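Local structure of 4-alpha-glucanotransferase (Corynebacterium glutamicum, 5B68) at residues L677-S680 against E681-V685; A271-F274 against R275-L279. The protein is an amylomaltase, also called disproportionating enzyme, which joins an N-terminal beta-sandwich domain to a larger domain of the TIM-barrel clan. All coordinates share one frame; numbering follows the deposited sequence.

Interaction 1 (L677-S680 against E681-V685); sequences LCDS and EGNSV
Asp679 and Asn683 meet across a tight hairpin turn, type I with a G1 bulge at Gly682. Gly682, with phi 78°, takes the bulge position and donates through N to Asp679 O at 3.1 Å, closing the turn. Asp679 CB packs on Val685 CG2 at 3.8 Å. Its CG sits between the backbone N and the carbonyl carbon (chi1 61°) and lies 3.5 Å from Asn683 O, with the carboxylate swung toward the next residues. OD1 accepts a bond from Asn683 N at 2.9 Å, met from above the carboxylate plane, and a weak one from Glu681 N. It thus holds one amide firmly and a second weakly. OD2 lies 3.6 Å from Asn683 CB and accepts from a water that also donates to Ser684 O. The carboxylate and the Asn683 amide stand 76° apart. Beyond the turn, the backbones of Cys678 and Ser684 form a single beta bridge. Asp679 N donates to Asn683 O at 2.8 Å, and Val685 N to Leu677 O at 3.1 Å. Leu677 and Val685 also pack on Val654 of helix 650-654. Leu677 O accepts from a water at 2.6 Å that also donates to Ser684 OG, itself hydrogen-bonded to Asn278 O.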
ATOM      1  N   LEU A 677      -5.854  17.095 -13.625  1.00 24.68           N
ATOM      2  CA  LEU A 677      -7.059  16.518 -14.269  1.00 23.03           C
ATOM      3  C   LEU A 677      -7.501  17.485 -15.383  1.00 23.55           C
ATOM      4  O   LEU A 677      -7.787  18.656 -15.110  1.00 22.99           O
ATOM      5  CB  LEU A 677      -8.185  16.369 -13.219  1.00 24.14           C
ATOM      6  CG  LEU A 677      -9.480  15.687 -13.724  1.00 24.12           C
ATOM      7  CD1 LEU A 677      -9.232  14.228 -14.068  1.00 24.44           C
ATOM      8  CD2 LEU A 677     -10.619  15.884 -12.705  1.00 24.78           C
ATOM      9  N   CYS A 678      -7.540  16.992 -16.619  1.00 24.85           N
ATOM     10  CA  CYS A 678      -8.004  17.835 -17.719  1.00 27.90           C
ATOM     11  C   CYS A 678      -8.933  17.066 -18.615  1.00 24.87           C
ATOM     12  O   CYS A 678      -8.815  15.839 -18.678  1.00 24.53           O
ATOM     13  CB  CYS A 678      -6.816  18.320 -18.534  1.00 27.91           C
ATOM     14  SG  CYS A 678      -5.680  19.420 -17.622  1.00 29.87           S
ATOM     15  N   ASP A 679      -9.800  17.813 -19.353  1.00 27.75           N
ATOM     16  CA  ASP A 679     -10.782  17.175 -20.297  1.00 27.61           C
ATOM     17  C   ASP A 679     -10.120  16.848 -21.635  1.00 34.23           C
ATOM     18  O   ASP A 679      -8.913  16.970 -21.731  1.00 31.63           O
ATOM     19  CB  ASP A 679     -12.035  18.040 -20.478  1.00 27.90           C
ATOM     20  CG  ASP A 679     -11.727  19.446 -21.066  1.00 28.76           C
ATOM     21  OD1 ASP A 679     -10.646  19.626 -21.727  1.00 29.87           O
ATOM     22  OD2 ASP A 679     -12.536  20.363 -20.762  1.00 27.39           O
ATOM     23  N   SER A 680     -10.875  16.349 -22.623  1.00 31.74           N
ATOM     24  CA  SER A 680     -10.281  15.958 -23.916  1.00 36.71           C
ATOM     25  C   SER A 680      -9.542  17.075 -24.690  1.00 38.24           C
ATOM     26  O   SER A 680      -8.637  16.793 -25.500  1.00 43.13           O
ATOM     27  CB  SER A 680     -11.367  15.350 -24.779  1.00 38.34           C
ATOM     28  OG  SER A 680     -11.799  14.151 -24.158  1.00 36.70           O
ATOM     29  N   GLU A 681      -9.908  18.324 -24.414  1.00 36.60           N
ATOM     30  CA  GLU A 681      -9.358  19.521 -25.073  1.00 38.19           C
ATOM     31  C   GLU A 681      -8.148  20.115 -24.316  1.00 39.95           C
ATOM     32  O   GLU A 681      -7.690  21.226 -24.637  1.00 37.15           O
ATOM     33  CB  GLU A 681     -10.437  20.636 -25.169  1.00 37.55           C
ATOM     34  CG  GLU A 681     -11.581  20.362 -26.155  1.00 40.80           C
ATOM     35  CD  GLU A 681     -12.416  19.149 -25.779  1.00 41.87           C
ATOM     36  OE1 GLU A 681     -13.007  19.150 -24.670  1.00 42.73           O
ATOM     37  OE2 GLU A 681     -12.442  18.187 -26.579  1.00 42.01           O
ATOM     38  N   GLY A 682      -7.734  19.420 -23.255  1.00 38.42           N
ATOM     39  CA  GLY A 682      -6.584  19.790 -22.442  1.00 35.55           C
ATOM     40  C   GLY A 682      -6.916  20.899 -21.496  1.00 32.30           C
ATOM     41  O   GLY A 682      -6.001  21.560 -21.036  1.00 37.29           O
ATOM     42  N   ASN A 683      -8.202  21.126 -21.183  1.00 28.49           N
ATOM     43  CA  ASN A 683      -8.588  22.125 -20.194  1.00 27.54           C
ATOM     44  C   ASN A 683      -8.780  21.551 -18.779  1.00 25.76           C
ATOM     45  O   ASN A 683      -9.449  20.526 -18.647  1.00 27.88           O
ATOM     46  CB  ASN A 683      -9.887  22.775 -20.587  1.00 30.41           C
ATOM     47  CG  ASN A 683      -9.736  23.573 -21.859  1.00 37.51           C
ATOM     48  OD1 ASN A 683      -8.730  24.253 -22.052  1.00 37.29           O
ATOM     49  ND2 ASN A 683     -10.653  23.378 -22.766  1.00 39.51           N
ATOM     50  N   SER A 684      -8.293  22.281 -17.776  1.00 26.75           N
ATOM     51  CA  SER A 684      -8.481  21.867 -16.370  1.00 26.28           C
ATOM     52  C   SER A 684      -9.957  21.651 -16.031  1.00 27.17           C
ATOM     53  O   SER A 684     -10.814  22.486 -16.336  1.00 26.89           O
ATOM     54  CB  SER A 684      -7.916  22.907 -15.441  1.00 26.13           C
ATOM     55  OG  SER A 684      -8.216  22.614 -14.089  1.00 26.53           O
ATOM     56  N   VAL A 685     -10.288  20.549 -15.344  1.00 25.48           N
ATOM     57  CA  VAL A 685     -11.645  20.380 -14.829  1.00 25.26           C
ATOM     58  C   VAL A 685     -11.605  20.476 -13.310  1.00 25.90           C
ATOM     59  O   VAL A 685     -11.017  19.572 -12.687  1.00 24.86           O
ATOM     60  CB  VAL A 685     -12.216  19.006 -15.242  1.00 29.28           C
ATOM     61  CG1 VAL A 685     -13.647  18.885 -14.726  1.00 33.62           C
ATOM     62  CG2 VAL A 685     -12.143  18.883 -16.779  1.00 26.12           C
TER
HETATM   63  O   HOH W   1      -7.089  20.244 -13.132  1.00 26.93           O
HETATM   64  O   HOH W   2     -12.641  21.972 -18.757  1.00 38.40           O
HETATM   65  O   HOH W   3     -13.974  16.684 -23.214  1.00 42.03           O

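Interaction 2 (A271-F274 against R275-L279); sequences AAEF and RERNL
Arg275 runs back along the helix to Ala271, and Arg277 sets its guanidinium face against the edge of the Phe274 ring. Three backbone hydrogen bonds join the segments. Arg275 N donates to Ala271 O at 2.8 Å, and Glu276 N to Ala272 O at 3.2 Å. Arg277 N instead reaches Phe274 O, a three-residue step at 2.9 Å with a bent N-H...O angle of 131°.

The Arg275 chain is extended from CG to NE, and this lays its guanidinium over Ala271 CB, 3.6 Å from CZ. Its NE is bonded to Leu191 O and its NH2 pairs with Glu251. The Phe274 and Arg277 side chains run alongside each other in the same direction. Their planes stand 81° apart. Phe274 CD1 lies 3.5 Å from Arg277 CZ, over the centre of the guanidinium. The ring also packs on Val289 and Ala292 of helix 286-301.

Charge pairing within the segments is a single long salt bridge, Glu273 OE1 to Arg277 NH2 at 3.8 Å. Arg277 NH2 also pairs with Asp288, so the arginine links two helices. The whole is typical of the C-terminal part of an alpha helix, where i to i+4 bonds give way to an i to i+3 bond.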
ATOM      1  N   ALA A 271      -1.814  32.212  -1.798  1.00 38.89           N
ATOM      2  CA  ALA A 271      -2.918  31.289  -2.169  1.00 38.96           C
ATOM      3  C   ALA A 271      -3.407  31.622  -3.580  1.00 44.37           C
ATOM      4  O   ALA A 271      -3.369  30.778  -4.461  1.00 40.67           O
ATOM      5  CB  ALA A 271      -4.084  31.396  -1.186  1.00 43.36           C
ATOM      6  N   ALA A 272      -3.789  32.887  -3.785  1.00 42.86           N
ATOM      7  CA  ALA A 272      -4.137  33.391  -5.113  1.00 38.98           C
ATOM      8  C   ALA A 272      -3.152  32.972  -6.231  1.00 37.14           C
ATOM      9  O   ALA A 272      -3.603  32.593  -7.324  1.00 39.22           O
ATOM     10  CB  ALA A 272      -4.286  34.888  -5.060  1.00 41.91           C
ATOM     11  N   GLU A 273      -1.839  32.998  -5.999  1.00 34.73           N
ATOM     12  CA  GLU A 273      -0.901  32.562  -7.057  1.00 32.68           C
ATOM     13  C   GLU A 273      -0.971  31.059  -7.352  1.00 38.78           C
ATOM     14  O   GLU A 273      -0.778  30.609  -8.549  1.00 39.25           O
ATOM     15  CB  GLU A 273       0.576  32.946  -6.780  1.00 43.72           C
ATOM     16  CG  GLU A 273       1.560  32.182  -7.717  1.00 48.93           C
ATOM     17  CD  GLU A 273       3.027  32.595  -7.614  1.00 64.39           C
ATOM     18  OE1 GLU A 273       3.895  31.693  -7.795  1.00 59.90           O
ATOM     19  OE2 GLU A 273       3.307  33.802  -7.371  1.00 66.61           O
ATOM     20  N   PHE A 274      -1.135  30.243  -6.287  1.00 33.05           N
ATOM     21  CA  PHE A 274      -1.130  28.787  -6.505  1.00 30.93           C
ATOM     22  C   PHE A 274      -2.476  28.466  -7.169  1.00 26.93           C
ATOM     23  O   PHE A 274      -2.538  27.632  -8.075  1.00 29.47           O
ATOM     24  CB  PHE A 274      -0.882  27.992  -5.190  1.00 29.62           C
ATOM     25  CG  PHE A 274       0.546  28.102  -4.705  1.00 32.19           C
ATOM     26  CD1 PHE A 274       1.614  27.724  -5.531  1.00 36.39           C
ATOM     27  CD2 PHE A 274       0.823  28.630  -3.449  1.00 33.67           C
ATOM     28  CE1 PHE A 274       2.943  27.875  -5.101  1.00 35.56           C
ATOM     29  CE2 PHE A 274       2.128  28.787  -3.023  1.00 32.42           C
ATOM     30  CZ  PHE A 274       3.183  28.433  -3.851  1.00 33.30           C
ATOM     31  N   ARG A 275      -3.515  29.159  -6.732  1.00 25.49           N
ATOM     32  CA  ARG A 275      -4.872  28.962  -7.272  1.00 28.30           C
ATOM     33  C   ARG A 275      -4.995  29.228  -8.795  1.00 31.38           C
ATOM     34  O   ARG A 275      -5.783  28.605  -9.467  1.00 29.28           O
ATOM     35  CB  ARG A 275      -5.840  29.880  -6.538  1.00 28.89           C
ATOM     36  CG  ARG A 275      -6.128  29.380  -5.148  1.00 31.20           C
ATOM     37  CD  ARG A 275      -6.927  30.333  -4.302  1.00 35.39           C
ATOM     38  NE  ARG A 275      -7.080  29.733  -2.975  1.00 37.51           N
ATOM     39  CZ  ARG A 275      -7.502  30.343  -1.881  1.00 40.41           C
ATOM     40  NH1 ARG A 275      -7.868  31.629  -1.881  1.00 48.40           N
ATOM     41  NH2 ARG A 275      -7.590  29.645  -0.766  1.00 43.40           N
ATOM     42  N   GLU A 276      -4.215  30.145  -9.333  1.00 32.61           N
ATOM     43  CA  GLU A 276      -4.167  30.314 -10.777  1.00 33.08           C
ATOM     44  C   GLU A 276      -3.757  29.014 -11.500  1.00 33.58           C
ATOM     45  O   GLU A 276      -4.245  28.701 -12.600  1.00 33.44           O
ATOM     46  CB  GLU A 276      -3.161  31.454 -11.149  1.00 40.58           C
ATOM     47  CG  GLU A 276      -3.662  32.854 -10.798  1.00 43.98           C
ATOM     48  CD  GLU A 276      -4.951  33.257 -11.547  1.00 53.92           C
ATOM     49  OE1 GLU A 276      -5.132  32.881 -12.747  1.00 56.33           O
ATOM     50  OE2 GLU A 276      -5.804  33.948 -10.934  1.00 56.52           O
ATOM     51  N   ARG A 277      -2.846  28.229 -10.896  1.00 27.77           N
ATOM     52  CA  ARG A 277      -2.417  26.979 -11.478  1.00 29.64           C
ATOM     53  C   ARG A 277      -3.590  26.008 -11.665  1.00 24.40           C
ATOM     54  O   ARG A 277      -3.607  25.254 -12.620  1.00 27.12           O
ATOM     55  CB  ARG A 277      -1.298  26.303 -10.653  1.00 30.48           C
ATOM     56  CG  ARG A 277      -0.115  27.247 -10.387  1.00 34.06           C
ATOM     57  CD  ARG A 277       1.070  26.443  -9.900  1.00 36.18           C
ATOM     58  NE  ARG A 277       2.103  27.357  -9.428  1.00 38.66           N
ATOM     59  CZ  ARG A 277       3.129  27.003  -8.648  1.00 46.53           C
ATOM     60  NH1 ARG A 277       3.309  25.729  -8.248  1.00 39.23           N
ATOM     61  NH2 ARG A 277       3.994  27.951  -8.275  1.00 45.73           N
ATOM     62  N   ASN A 278      -4.577  26.139 -10.805  1.00 26.80           N
ATOM     63  CA  ASN A 278      -5.737  25.261 -10.824  1.00 26.97           C
ATOM     64  C   ASN A 278      -6.497  25.326 -12.134  1.00 30.58           C
ATOM     65  O   ASN A 278      -7.192  24.387 -12.454  1.00 27.38           O
ATOM     66  CB  ASN A 278      -6.758  25.637  -9.770  1.00 24.92           C
ATOM     67  CG  ASN A 278      -6.205  25.561  -8.324  1.00 24.16           C
ATOM     68  OD1 ASN A 278      -5.135  25.047  -8.076  1.00 27.30           O
ATOM     69  ND2 ASN A 278      -6.943  26.093  -7.406  1.00 25.71           N
ATOM     70  N   LEU A 279      -6.389  26.472 -12.812  1.00 33.98           N
ATOM     71  CA  LEU A 279      -7.068  26.736 -14.064  1.00 34.09           C
ATOM     72  C   LEU A 279      -6.284  26.358 -15.260  1.00 34.62           C
ATOM     73  O   LEU A 279      -6.808  26.469 -16.357  1.00 36.77           O
ATOM     74  CB  LEU A 279      -7.441  28.230 -14.164  1.00 32.23           C
ATOM     75  CG  LEU A 279      -8.196  28.817 -12.971  1.00 33.23           C
ATOM     76  CD1 LEU A 279      -8.459  30.305 -13.123  1.00 37.47           C
ATOM     77  CD2 LEU A 279      -9.535  28.148 -12.694  1.00 35.35           C
TER

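In the fold
Interaction 2 lies in the C-terminal part of helix 261-277, and interaction 1 lies far later in the chain, in the loop before helix 694-702. Their centres are 16 Å apart. They nevertheless touch. Ser684 OG and Asn278 O are 2.6 Å apart, a probable hydrogen bond, and Ser684 CB packs on Leu279 C at 3.8 Å. The loop thus rests against Asn278 and Leu279. Arg188 is a shared neighbour, touching both Ser684 and Asn278. Both contacts lie on the same side of the chain's centre, the centre of interaction 1 about 29 Å and that of interaction 2 about 31 Å from it. They are structural packing at the periphery of the molecule.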